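Thiazoline oxidase/subtilisin-like protease (Prochloron didemni, PDB 4H6X) matures patellamides as a subtilisin-like, transamidating protease, probably cleaving a precursor peptide and joining its new carboxyl end to its amino end in a macrocycle. Local coordinates at residues V36-D41 with M137-V142; G40-T45 with V54-P59; L106-C111 with A260-E265; A168-C173 with L201-T206. All coordinates share one frame; numbering follows the deposited sequence.

Contact 1 (V36-D41 with M137-V142); sequences VIIDGD and MPQDAV
Gln139 meets Ile38, and Met137 meets Val36, through side chains that bend onto strand 36-39. In Gln139, chi1 (-56°) sets CG anti to the carbonyl carbon, 3.8 Å from Ile38 CG2, and a bend at chi2 (-61°) keeps CD beside that methyl. The amide then reaches its own strand: NE2 donates to Met137 O at 2.9 Å from above the carbonyl plane, while OE1 is bound by Asn155. Met137 turns at chi3 (-60°), which brings CE to within 3.9 Å of Val36 CG1; a long, flexible thioether suits this oblique fit.

The backbones run parallel. Met137 N gives Ile37 O a nearly straight bond of 2.8 Å. Further on, Gln139 N reaches Asp39 O at 2.7 Å, but the bond is bent and weak. Pro138, which has no N-H to give, turns its CA-H toward the same oxygen.

Past strand 34-39, Asp41 CB lies 3.7 Å from Pro138 CB. Water 1 donates to both Asp41 OD2 and Asp140 OD2, which probably eases the repulsion between two carboxylates that also have Lys56 and Arg103 as respective salt-bridge partners. Asp39 OD1 accepts Gly40 N and OD2 accepts His109 ND1, consistent with the aspartate of a Ser-His-Asp triad.

Strand 34-39 runs between strands 133-138 and 170-173; helix 154-165 packs on Ile38 and Met137, and helix 101-118 on Ile37 and Asp39.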
loop_
_atom_site.group_PDB
_atom_site.type_symbol
_atom_site.label_atom_id
_atom_site.label_comp_id
_atom_site.label_asym_id
_atom_site.label_seq_id
_atom_site.Cartn_x
_atom_site.Cartn_y
_atom_site.Cartn_z
ATOM N N VAL A 36 -0.767 -6.765 -6.409
ATOM C CA VAL A 36 -2.119 -6.446 -6.873
ATOM C C VAL A 36 -2.778 -5.593 -5.807
ATOM O O VAL A 36 -2.865 -5.990 -4.640
ATOM C CB VAL A 36 -2.968 -7.705 -7.187
ATOM C CG1 VAL A 36 -4.366 -7.306 -7.651
ATOM C CG2 VAL A 36 -2.289 -8.551 -8.265
ATOM N N ILE A 37 -3.259 -4.428 -6.226
ATOM C CA ILE A 37 -3.852 -3.466 -5.316
ATOM C C ILE A 37 -5.362 -3.449 -5.503
ATOM O O ILE A 37 -5.877 -3.040 -6.565
ATOM C CB ILE A 37 -3.263 -2.050 -5.544
ATOM C CG1 ILE A 37 -1.743 -2.064 -5.294
ATOM C CG2 ILE A 37 -3.945 -1.014 -4.660
ATOM C CD1 ILE A 37 -1.056 -0.748 -5.665
ATOM N N ILE A 38 -6.053 -3.917 -4.471
ATOM C CA ILE A 38 -7.504 -3.918 -4.431
ATOM C C ILE A 38 -7.947 -2.635 -3.739
ATOM O O ILE A 38 -7.884 -2.505 -2.499
ATOM C CB ILE A 38 -8.054 -5.199 -3.748
ATOM C CG1 ILE A 38 -7.569 -6.445 -4.517
ATOM C CG2 ILE A 38 -9.577 -5.131 -3.617
ATOM C CD1 ILE A 38 -7.925 -7.781 -3.861
ATOM N N ASP A 39 -8.386 -1.668 -4.548
ATOM C CA ASP A 39 -8.684 -0.327 -4.039
ATOM C C ASP A 39 -9.516 0.366 -5.116
ATOM O O ASP A 39 -10.142 -0.314 -5.936
ATOM C CB ASP A 39 -7.360 0.425 -3.773
ATOM C CG ASP A 39 -7.516 1.620 -2.819
ATOM O OD1 ASP A 39 -8.610 2.232 -2.737
ATOM O OD2 ASP A 39 -6.507 1.983 -2.180
ATOM N N GLY A 40 -9.524 1.695 -5.129
ATOM C CA GLY A 40 -10.216 2.454 -6.191
ATOM C C GLY A 40 -9.431 2.518 -7.491
ATOM O O GLY A 40 -8.482 1.749 -7.715
ATOM N N ASP A 41 -9.829 3.454 -8.347
ATOM C CA ASP A 41 -9.267 3.618 -9.671
ATOM C C ASP A 41 -8.277 4.796 -9.664
ATOM O O ASP A 41 -8.693 5.950 -9.583
ATOM C CB ASP A 41 -10.403 3.866 -10.681
ATOM C CG ASP A 41 -9.934 3.836 -12.119
ATOM O OD1 ASP A 41 -8.754 3.561 -12.371
ATOM O OD2 ASP A 41 -10.761 4.087 -13.019
ATOM N N MET A 137 -6.539 -3.214 -9.317
ATOM C CA MET A 137 -7.846 -3.815 -9.593
ATOM C C MET A 137 -8.931 -2.911 -8.992
ATOM O O MET A 137 -9.353 -3.112 -7.839
ATOM C CB MET A 137 -7.923 -5.230 -9.012
ATOM C CG MET A 137 -9.178 -6.000 -9.418
ATOM S SD MET A 137 -9.391 -7.565 -8.529
ATOM C CE MET A 137 -7.900 -8.412 -9.020
ATOM N N PRO A 138 -9.369 -1.884 -9.753
ATOM C CA PRO A 138 -10.247 -0.865 -9.152
ATOM C C PRO A 138 -11.614 -1.412 -8.768
ATOM O O PRO A 138 -12.173 -2.226 -9.500
ATOM C CB PRO A 138 -10.409 0.168 -10.277
ATOM C CG PRO A 138 -9.199 -0.023 -11.131
ATOM C CD PRO A 138 -8.982 -1.520 -11.123
ATOM N N GLN A 139 -12.145 -0.924 -7.648
ATOM C CA GLN A 139 -13.399 -1.392 -7.076
ATOM C C GLN A 139 -14.489 -0.301 -7.030
ATOM O O GLN A 139 -15.578 -0.526 -6.482
ATOM C CB GLN A 139 -13.156 -1.898 -5.643
ATOM C CG GLN A 139 -12.092 -2.988 -5.505
ATOM C CD GLN A 139 -12.450 -4.247 -6.276
ATOM O OE1 GLN A 139 -13.603 -4.681 -6.276
ATOM N NE2 GLN A 139 -11.472 -4.822 -6.959
ATOM N N ASP A 140 -14.214 0.881 -7.573
ATOM C CA ASP A 140 -15.108 2.028 -7.282
ATOM C C ASP A 140 -16.486 1.905 -7.941
ATOM O O ASP A 140 -17.473 2.535 -7.488
ATOM C CB ASP A 140 -14.440 3.369 -7.602
ATOM C CG ASP A 140 -14.159 3.547 -9.074
ATOM O OD1 ASP A 140 -13.446 2.683 -9.651
ATOM O OD2 ASP A 140 -14.646 4.567 -9.640
ATOM N N ALA A 141 -16.549 1.074 -8.984
ATOM C CA ALA A 141 -17.768 0.887 -9.755
ATOM C C ALA A 141 -18.884 0.223 -8.961
ATOM O O ALA A 141 -20.057 0.498 -9.215
ATOM C CB ALA A 141 -17.492 0.139 -11.041
ATOM N N VAL A 142 -18.532 -0.627 -7.991
ATOM C CA VAL A 142 -19.545 -1.153 -7.050
ATOM C C VAL A 142 -20.234 -0.035 -6.253
ATOM O O VAL A 142 -21.202 -0.283 -5.532
ATOM C CB VAL A 142 -19.005 -2.226 -6.060
ATOM C CG1 VAL A 142 -18.410 -3.401 -6.802
ATOM C CG2 VAL A 142 -18.013 -1.650 -5.053
HETATM O O HOH W 1 -13.155 5.328 -12.094
#

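Contact 2 (G40-T45 with V54-P59); sequences GDPDYT and VSKVFP
The Tyr44 and Lys56 side chains run alongside each other with opposed directions, and the aromatic ring is held between two aliphatic groups. Lys56 CE lies over the ring centre, 3.7 Å from the centroid, and Val54 CG2 covers the opposite face at 3.8 Å, shifted toward the rim. A branched valine and a long methylene chain suit the two faces of a flat ring. The phenol oxygen is bonded by Asn136 ND2.

Beyond CG the lysine is extended, with CD anti to CA (chi2 -180°), and this reach carries CE and NZ across the ring face, NZ standing farther out among several acceptors. Lys56 NZ forms a salt bridge with Asp41 OD1 at 2.6 Å, on the syn side of the carboxylate. A second bond, 2.9 Å long, runs from NZ to Pro42 O. NZ also makes a cation-pi contact with the Tyr44 ring, 4.8 Å from the centroid. An alanine in place of Lys56 would probably leave Asp41 without its positive mate, Pro42 O without this donor and one face of Tyr44 without its aliphatic cover.

The outer side is looser. The exposed Phe58 ring meets Asp41 OD2 merely at its edge, CE1 lying 3.8 Å from that oxygen. Water 2 accepts from Lys56 NZ and Tyr44 N. Asp43 OD1 accepts from Thr45 N, forming an Asx turn, and also from Thr45 OG1. Such a loop, leaving the C-terminal end of a parallel strand just after the probable catalytic aspartate, fits the subtilase alpha/beta fold.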
loop_
_atom_site.group_PDB
_atom_site.type_symbol
_atom_site.label_atom_id
_atom_site.label_comp_id
_atom_site.label_asym_id
_atom_site.label_seq_id
_atom_site.Cartn_x
_atom_site.Cartn_y
_atom_site.Cartn_z
ATOM N N GLY A 40 -9.524 1.695 -5.129
ATOM C CA GLY A 40 -10.216 2.454 -6.191
ATOM C C GLY A 40 -9.431 2.518 -7.491
ATOM O O GLY A 40 -8.482 1.749 -7.715
ATOM N N ASP A 41 -9.829 3.454 -8.347
ATOM C CA ASP A 41 -9.267 3.618 -9.671
ATOM C C ASP A 41 -8.277 4.796 -9.664
ATOM O O ASP A 41 -8.693 5.950 -9.583
ATOM C CB ASP A 41 -10.403 3.866 -10.681
ATOM C CG ASP A 41 -9.934 3.836 -12.119
ATOM O OD1 ASP A 41 -8.754 3.561 -12.371
ATOM O OD2 ASP A 41 -10.761 4.087 -13.019
ATOM N N PRO A 42 -6.968 4.501 -9.760
ATOM C CA PRO A 42 -5.929 5.521 -9.700
ATOM C C PRO A 42 -5.752 6.242 -11.036
ATOM O O PRO A 42 -6.195 5.757 -12.085
ATOM C CB PRO A 42 -4.673 4.703 -9.392
ATOM C CG PRO A 42 -4.911 3.438 -10.119
ATOM C CD PRO A 42 -6.391 3.161 -9.962
ATOM N N ASP A 43 -5.079 7.383 -10.983
ATOM C CA ASP A 43 -4.949 8.265 -12.144
ATOM C C ASP A 43 -3.582 8.034 -12.776
ATOM O O ASP A 43 -2.577 8.532 -12.292
ATOM C CB ASP A 43 -5.142 9.721 -11.691
ATOM C CG ASP A 43 -4.995 10.743 -12.830
ATOM O OD1 ASP A 43 -4.754 10.360 -13.997
ATOM O OD2 ASP A 43 -5.117 11.949 -12.530
ATOM N N TYR A 44 -3.558 7.265 -13.859
ATOM C CA TYR A 44 -2.310 6.905 -14.543
ATOM C C TYR A 44 -1.704 8.007 -15.418
ATOM O O TYR A 44 -0.681 7.773 -16.056
ATOM C CB TYR A 44 -2.524 5.662 -15.414
ATOM C CG TYR A 44 -2.470 4.344 -14.688
ATOM C CD1 TYR A 44 -2.401 4.284 -13.287
ATOM C CD2 TYR A 44 -2.521 3.148 -15.396
ATOM C CE1 TYR A 44 -2.358 3.063 -12.625
ATOM C CE2 TYR A 44 -2.476 1.934 -14.736
ATOM C CZ TYR A 44 -2.401 1.897 -13.356
ATOM O OH TYR A 44 -2.374 0.674 -12.704
ATOM N N THR A 45 -2.326 9.183 -15.464
ATOM C CA THR A 45 -1.715 10.335 -16.152
ATOM C C THR A 45 -0.692 11.068 -15.277
ATOM O O THR A 45 0.043 11.909 -15.775
ATOM C CB THR A 45 -2.753 11.364 -16.673
ATOM O OG1 THR A 45 -3.425 11.994 -15.569
ATOM C CG2 THR A 45 -3.769 10.714 -17.593
ATOM N N VAL A 54 2.858 -0.314 -14.258
ATOM C CA VAL A 54 1.487 -0.354 -13.736
ATOM C C VAL A 54 0.488 -0.742 -14.819
ATOM O O VAL A 54 0.649 -0.364 -15.977
ATOM C CB VAL A 54 1.045 0.993 -13.110
ATOM C CG1 VAL A 54 1.767 1.248 -11.797
ATOM C CG2 VAL A 54 1.218 2.164 -14.081
ATOM N N SER A 55 -0.557 -1.476 -14.444
ATOM C CA SER A 55 -1.675 -1.729 -15.366
ATOM C C SER A 55 -2.946 -1.977 -14.563
ATOM O O SER A 55 -2.872 -2.372 -13.391
ATOM C CB SER A 55 -1.382 -2.934 -16.254
ATOM O OG SER A 55 -1.240 -4.086 -15.451
ATOM N N LYS A 56 -4.099 -1.730 -15.185
ATOM C CA LYS A 56 -5.385 -1.949 -14.525
ATOM C C LYS A 56 -6.070 -3.206 -15.028
ATOM O O LYS A 56 -6.132 -3.443 -16.229
ATOM C CB LYS A 56 -6.336 -0.761 -14.729
ATOM C CG LYS A 56 -5.827 0.552 -14.168
ATOM C CD LYS A 56 -6.831 1.661 -14.409
ATOM C CE LYS A 56 -6.168 3.018 -14.281
ATOM N NZ LYS A 56 -7.162 4.135 -14.303
ATOM N N VAL A 57 -6.598 -3.993 -14.095
ATOM C CA VAL A 57 -7.491 -5.082 -14.420
ATOM C C VAL A 57 -8.784 -4.828 -13.645
ATOM O O VAL A 57 -8.813 -4.980 -12.426
ATOM C CB VAL A 57 -6.868 -6.467 -14.081
ATOM C CG1 VAL A 57 -7.893 -7.583 -14.275
ATOM C CG2 VAL A 57 -5.637 -6.730 -14.950
ATOM N N PHE A 58 -9.827 -4.403 -14.357
ATOM C CA PHE A 58 -11.130 -4.122 -13.759
ATOM C C PHE A 58 -11.873 -5.429 -13.565
ATOM O O PHE A 58 -11.937 -6.224 -14.489
ATOM C CB PHE A 58 -11.971 -3.180 -14.644
ATOM C CG PHE A 58 -11.432 -1.792 -14.723
ATOM C CD1 PHE A 58 -11.886 -0.806 -13.855
ATOM C CD2 PHE A 58 -10.459 -1.465 -15.649
ATOM C CE1 PHE A 58 -11.371 0.478 -13.918
ATOM C CE2 PHE A 58 -9.939 -0.187 -15.716
ATOM C CZ PHE A 58 -10.395 0.785 -14.847
ATOM N N PRO A 59 -12.443 -5.653 -12.365
ATOM C CA PRO A 59 -13.218 -6.883 -12.144
ATOM C C PRO A 59 -14.303 -6.969 -13.221
ATOM O O PRO A 59 -15.110 -6.044 -13.350
ATOM C CB PRO A 59 -13.843 -6.662 -10.758
ATOM C CG PRO A 59 -12.941 -5.679 -10.093
ATOM C CD PRO A 59 -12.465 -4.769 -11.191
HETATM O O HOH W 2 -5.848 6.578 -15.393
#

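Contact 3 (L106-C111 with A260-E265); sequences LNDHAC and AQPCTE
Apolar contact centres on Cys111 and Pro262. The cysteine SG stands anti to the carbonyl carbon (chi1 -70°) and rests against the proline ring, 3.7 Å from Pro262 CG. Small and weakly polar, it lets the loop come close to the helix. An alanine in place of Pro262 would probably leave a gap beside Cys111 SG and let the turn flex more.

The turn is a type II beta turn from Gln261 to Thr264, with proline at its second position, where its fixed phi fits. It packs on helix 101-118, which also carries His109, whose CB is directed away from the turn and whose ring bonds Asp39 and Ser274, as in the catalytic triad of subtilisins.

Other contacts set oxygen against carbon. Asp108 crosses Pro262 at about a right angle, its OD1 3.3 Å from Pro262 CD. Cys111 CB is 3.6 Å from Ala260 O, and Ala260 CB lies 4.0 Å from Cys111 O, a small side chain suiting the close approach.

The polar links are mediated or lie outside. Water 3 donates to Ala260 O at 2.8 Å and weakly to Asp108 OD2. Asp108 OD2 is paired chiefly with Arg80 in a salt bridge, while Cys263 N bonds Asp43 OD2.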
loop_
_atom_site.group_PDB
_atom_site.type_symbol
_atom_site.label_atom_id
_atom_site.label_comp_id
_atom_site.label_asym_id
_atom_site.label_seq_id
_atom_site.Cartn_x
_atom_site.Cartn_y
_atom_site.Cartn_z
ATOM N N LEU A 106 -12.453 6.724 -2.540
ATOM C CA LEU A 106 -11.796 5.464 -2.942
ATOM C C LEU A 106 -10.757 5.657 -4.035
ATOM O O LEU A 106 -9.664 5.073 -3.975
ATOM C CB LEU A 106 -12.833 4.427 -3.398
ATOM C CG LEU A 106 -12.422 2.967 -3.175
ATOM C CD1 LEU A 106 -12.417 2.638 -1.690
ATOM C CD2 LEU A 106 -13.342 2.015 -3.933
ATOM N N ASN A 107 -11.085 6.461 -5.047
ATOM C CA ASN A 107 -10.151 6.661 -6.157
ATOM C C ASN A 107 -8.969 7.511 -5.734
ATOM O O ASN A 107 -7.829 7.268 -6.155
ATOM C CB ASN A 107 -10.848 7.286 -7.362
ATOM C CG ASN A 107 -11.930 6.394 -7.928
ATOM O OD1 ASN A 107 -11.941 5.182 -7.692
ATOM N ND2 ASN A 107 -12.854 6.989 -8.685
ATOM N N ASP A 108 -9.250 8.498 -4.885
ATOM C CA ASP A 108 -8.206 9.349 -4.333
ATOM C C ASP A 108 -7.226 8.483 -3.519
ATOM O O ASP A 108 -6.009 8.617 -3.638
ATOM C CB ASP A 108 -8.834 10.426 -3.441
ATOM C CG ASP A 108 -7.805 11.294 -2.760
ATOM O OD1 ASP A 108 -7.345 12.253 -3.402
ATOM O OD2 ASP A 108 -7.467 11.021 -1.587
ATOM N N HIS A 109 -7.790 7.594 -2.705
ATOM C CA HIS A 109 -7.020 6.682 -1.857
ATOM C C HIS A 109 -6.126 5.763 -2.710
ATOM O O HIS A 109 -4.943 5.562 -2.414
ATOM C CB HIS A 109 -8.005 5.887 -0.999
ATOM C CG HIS A 109 -7.359 5.051 0.050
ATOM N ND1 HIS A 109 -6.928 3.762 -0.187
ATOM C CD2 HIS A 109 -7.093 5.306 1.352
ATOM C CE1 HIS A 109 -6.404 3.268 0.920
ATOM N NE2 HIS A 109 -6.488 4.188 1.866
ATOM N N ALA A 110 -6.693 5.241 -3.795
ATOM C CA ALA A 110 -5.965 4.440 -4.761
ATOM C C ALA A 110 -4.771 5.184 -5.355
ATOM O O ALA A 110 -3.710 4.595 -5.514
ATOM C CB ALA A 110 -6.895 3.973 -5.877
ATOM N N CYS A 111 -4.941 6.466 -5.693
ATOM C CA CYS A 111 -3.810 7.232 -6.258
ATOM C C CYS A 111 -2.684 7.325 -5.257
ATOM O O CYS A 111 -1.520 7.176 -5.613
ATOM C CB CYS A 111 -4.198 8.658 -6.650
ATOM S SG CYS A 111 -5.278 8.793 -8.084
ATOM N N ALA A 260 0.329 10.773 -4.187
ATOM C CA ALA A 260 -0.401 11.456 -5.257
ATOM C C ALA A 260 -1.910 11.565 -5.015
ATOM O O ALA A 260 -2.501 10.760 -4.275
ATOM C CB ALA A 260 -0.127 10.773 -6.582
ATOM N N GLN A 261 -2.522 12.561 -5.659
ATOM C CA GLN A 261 -3.962 12.745 -5.674
ATOM C C GLN A 261 -4.390 12.951 -7.138
ATOM O O GLN A 261 -3.610 13.483 -7.939
ATOM C CB GLN A 261 -4.388 13.912 -4.764
ATOM C CG GLN A 261 -3.939 15.293 -5.237
ATOM C CD GLN A 261 -3.958 16.358 -4.156
ATOM O OE1 GLN A 261 -3.025 17.156 -4.057
ATOM N NE2 GLN A 261 -5.011 16.396 -3.365
ATOM N N PRO A 262 -5.608 12.507 -7.502
ATOM C CA PRO A 262 -6.028 12.521 -8.912
ATOM C C PRO A 262 -5.980 13.911 -9.559
ATOM O O PRO A 262 -6.233 14.912 -8.886
ATOM C CB PRO A 262 -7.494 12.052 -8.868
ATOM C CG PRO A 262 -7.707 11.461 -7.521
ATOM C CD PRO A 262 -6.645 11.968 -6.600
ATOM N N CYS A 263 -5.669 13.933 -10.856
ATOM C CA CYS A 263 -5.834 15.103 -11.741
ATOM C C CYS A 263 -4.862 16.254 -11.504
ATOM O O CYS A 263 -5.037 17.335 -12.066
ATOM C CB CYS A 263 -7.267 15.628 -11.693
ATOM S SG CYS A 263 -8.495 14.416 -12.198
ATOM N N THR A 264 -3.850 16.028 -10.677
ATOM C CA THR A 264 -2.860 17.058 -10.424
ATOM C C THR A 264 -1.496 16.475 -10.106
ATOM O O THR A 264 -1.388 15.370 -9.585
ATOM C CB THR A 264 -3.282 18.057 -9.328
ATOM O OG1 THR A 264 -2.204 18.967 -9.096
ATOM C CG2 THR A 264 -3.610 17.349 -8.008
ATOM N N GLU A 265 -0.459 17.245 -10.412
ATOM C CA GLU A 265 0.903 16.825 -10.147
ATOM C C GLU A 265 1.321 17.082 -8.706
ATOM O O GLU A 265 2.311 16.514 -8.250
ATOM C CB GLU A 265 1.880 17.475 -11.133
ATOM C CG GLU A 265 1.829 16.856 -12.518
ATOM C CD GLU A 265 2.236 15.381 -12.532
ATOM O OE1 GLU A 265 3.186 14.994 -11.811
ATOM O OE2 GLU A 265 1.611 14.612 -13.279
HETATM O O HOH W 3 -4.198 11.411 -2.140
#

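Contact 4 (A168-C173 with L201-T206); sequences ANIIHC and LIVSPT
Val203 O lies over one face of the His172 ring, 4.2 Å above its plane and displaced toward the rim. The side chain also touches Ala277 and Thr281 of helix 273-293, placing it between sheet and helix. Pro205, which has no N-H, meets Cys173 O through CD at 3.3 Å, and no ladder bond forms there.

Before this end the strands run parallel, 20° apart. Leu201 N binds Asn169 O at 3.0 Å, and Ile171 N answers with a 2.8 Å bond to Leu201 O. Val203 N then reaches Ile171 O at 3.0 Å, before Cys173 N meets Val203 O at 2.9 Å.

On one face Ile171 and Ile202 lie side by side; a bend at chi2 of Ile202 (-75°) turns CD1 back to within 3.6 Å of Ile171 CB. Cys173 SG adds a contact with Ile202 CG2, and Cys195 of helix 187-197, which joins the two strands in a beta-alpha-beta unit, touches both isoleucines. On the other face Ile170 CG2 meets Val203 CG2, and Leu201 is beside Ile170. The beta-branched Ile170, Ile171, Ile202 and Val203 suit extended strands and supply compact branches on both faces.

Polar bonding across the contact is thus left to the backbone, while the side chains meet through apolar packing, as expected in the buried middle of a parallel sheet.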
loop_
_atom_site.group_PDB
_atom_site.type_symbol
_atom_site.label_atom_id
_atom_site.label_comp_id
_atom_site.label_asym_id
_atom_site.label_seq_id
_atom_site.Cartn_x
_atom_site.Cartn_y
_atom_site.Cartn_z
ATOM N N ALA A 168 -0.332 -12.444 -8.520
ATOM C CA ALA A 168 0.054 -11.688 -7.340
ATOM C C ALA A 168 1.045 -12.495 -6.511
ATOM O O ALA A 168 0.840 -13.699 -6.283
ATOM C CB ALA A 168 -1.159 -11.357 -6.482
ATOM N N ASN A 169 2.115 -11.815 -6.107
ATOM C CA ASN A 169 2.978 -12.226 -5.011
ATOM C C ASN A 169 2.477 -11.591 -3.717
ATOM O O ASN A 169 2.594 -12.176 -2.632
ATOM C CB ASN A 169 4.421 -11.782 -5.292
ATOM C CG ASN A 169 5.058 -12.572 -6.432
ATOM O OD1 ASN A 169 5.274 -13.778 -6.316
ATOM N ND2 ASN A 169 5.316 -11.912 -7.543
ATOM N N ILE A 170 1.943 -10.377 -3.849
ATOM C CA ILE A 170 1.376 -9.623 -2.728
ATOM C C ILE A 170 0.042 -9.065 -3.193
ATOM O O ILE A 170 -0.051 -8.532 -4.292
ATOM C CB ILE A 170 2.278 -8.454 -2.289
ATOM C CG1 ILE A 170 3.699 -8.952 -1.950
ATOM C CG2 ILE A 170 1.673 -7.694 -1.096
ATOM C CD1 ILE A 170 4.670 -7.830 -1.575
ATOM N N ILE A 171 -0.972 -9.212 -2.355
ATOM C CA ILE A 171 -2.267 -8.587 -2.563
ATOM C C ILE A 171 -2.449 -7.551 -1.453
ATOM O O ILE A 171 -2.474 -7.895 -0.261
ATOM C CB ILE A 171 -3.423 -9.614 -2.515
ATOM C CG1 ILE A 171 -3.216 -10.717 -3.566
ATOM C CG2 ILE A 171 -4.769 -8.903 -2.682
ATOM C CD1 ILE A 171 -4.157 -11.924 -3.458
ATOM N N HIS A 172 -2.540 -6.287 -1.855
ATOM C CA HIS A 172 -2.816 -5.194 -0.942
ATOM C C HIS A 172 -4.317 -4.877 -0.918
ATOM O O HIS A 172 -4.873 -4.437 -1.940
ATOM C CB HIS A 172 -2.017 -3.953 -1.364
ATOM C CG HIS A 172 -2.075 -2.837 -0.370
ATOM N ND1 HIS A 172 -3.089 -1.901 -0.358
ATOM C CD2 HIS A 172 -1.246 -2.506 0.645
ATOM C CE1 HIS A 172 -2.886 -1.046 0.628
ATOM N NE2 HIS A 172 -1.781 -1.399 1.259
ATOM N N CYS A 173 -4.963 -5.111 0.227
ATOM C CA CYS A 173 -6.403 -4.840 0.399
ATOM C C CYS A 173 -6.648 -3.673 1.334
ATOM O O CYS A 173 -6.189 -3.691 2.476
ATOM C CB CYS A 173 -7.167 -6.031 1.001
ATOM S SG CYS A 173 -6.683 -7.690 0.514
ATOM N N LEU A 201 1.280 -13.173 -0.096
ATOM C CA LEU A 201 1.105 -12.322 1.086
ATOM C C LEU A 201 -0.085 -11.368 0.922
ATOM O O LEU A 201 -0.185 -10.675 -0.091
ATOM C CB LEU A 201 2.386 -11.495 1.327
ATOM C CG LEU A 201 2.431 -10.549 2.536
ATOM C CD1 LEU A 201 2.313 -11.313 3.859
ATOM C CD2 LEU A 201 3.708 -9.714 2.501
ATOM N N ILE A 202 -0.940 -11.315 1.943
ATOM C CA ILE A 202 -2.023 -10.359 2.052
ATOM C C ILE A 202 -1.611 -9.271 3.035
ATOM O O ILE A 202 -1.208 -9.573 4.165
ATOM C CB ILE A 202 -3.324 -11.024 2.579
ATOM C CG1 ILE A 202 -3.854 -12.074 1.600
ATOM C CG2 ILE A 202 -4.385 -9.975 2.903
ATOM C CD1 ILE A 202 -4.512 -11.499 0.364
ATOM N N VAL A 203 -1.697 -8.013 2.595
ATOM C CA VAL A 203 -1.427 -6.856 3.466
ATOM C C VAL A 203 -2.689 -6.017 3.592
ATOM O O VAL A 203 -3.361 -5.698 2.593
ATOM C CB VAL A 203 -0.241 -5.977 2.967
ATOM C CG1 VAL A 203 0.079 -4.872 3.974
ATOM C CG2 VAL A 203 1.015 -6.814 2.731
ATOM N N SER A 204 -3.008 -5.667 4.829
ATOM C CA SER A 204 -4.215 -4.950 5.125
ATOM C C SER A 204 -3.956 -4.058 6.341
ATOM O O SER A 204 -3.175 -4.422 7.217
ATOM C CB SER A 204 -5.343 -5.959 5.376
ATOM O OG SER A 204 -6.449 -5.364 6.001
ATOM N N PRO A 205 -4.575 -2.862 6.375
ATOM C CA PRO A 205 -4.466 -1.977 7.536
ATOM C C PRO A 205 -5.341 -2.480 8.665
ATOM O O PRO A 205 -6.302 -3.187 8.414
ATOM C CB PRO A 205 -5.015 -0.646 7.011
ATOM C CG PRO A 205 -5.946 -1.016 5.905
ATOM C CD PRO A 205 -5.370 -2.256 5.286
ATOM N N THR A 206 -5.021 -2.126 9.900
ATOM C CA THR A 206 -5.891 -2.508 11.020
ATOM C C THR A 206 -7.202 -1.710 11.088
ATOM O O THR A 206 -8.189 -2.198 11.627
ATOM C CB THR A 206 -5.170 -2.424 12.375
ATOM O OG1 THR A 206 -4.605 -1.117 12.529
ATOM C CG2 THR A 206 -4.080 -3.491 12.469
#

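In the fold
Contacts 1 and 4 are buried pairings in the same parallel sheet, joined where strand 34-39 bonds strand 170-173. Contact 4 is a regular backbone ladder with mainly apolar side-chain packing, whereas contact 1 frays into loops with carboxylates and water. Contact 2 starts from the loop that contact 1 shares, Gly40 and Asp41, and lies at the surface by edge strand 53-56, where a salt bridge and CH-pi and cation-pi contacts dominate. Contact 3 is also buried, but sets a helix against a turn with no direct hydrogen bond. Asp39 and His109 link contacts 1 and 3 in the probable triad, while Asp43 ties contact 2 to contact 3.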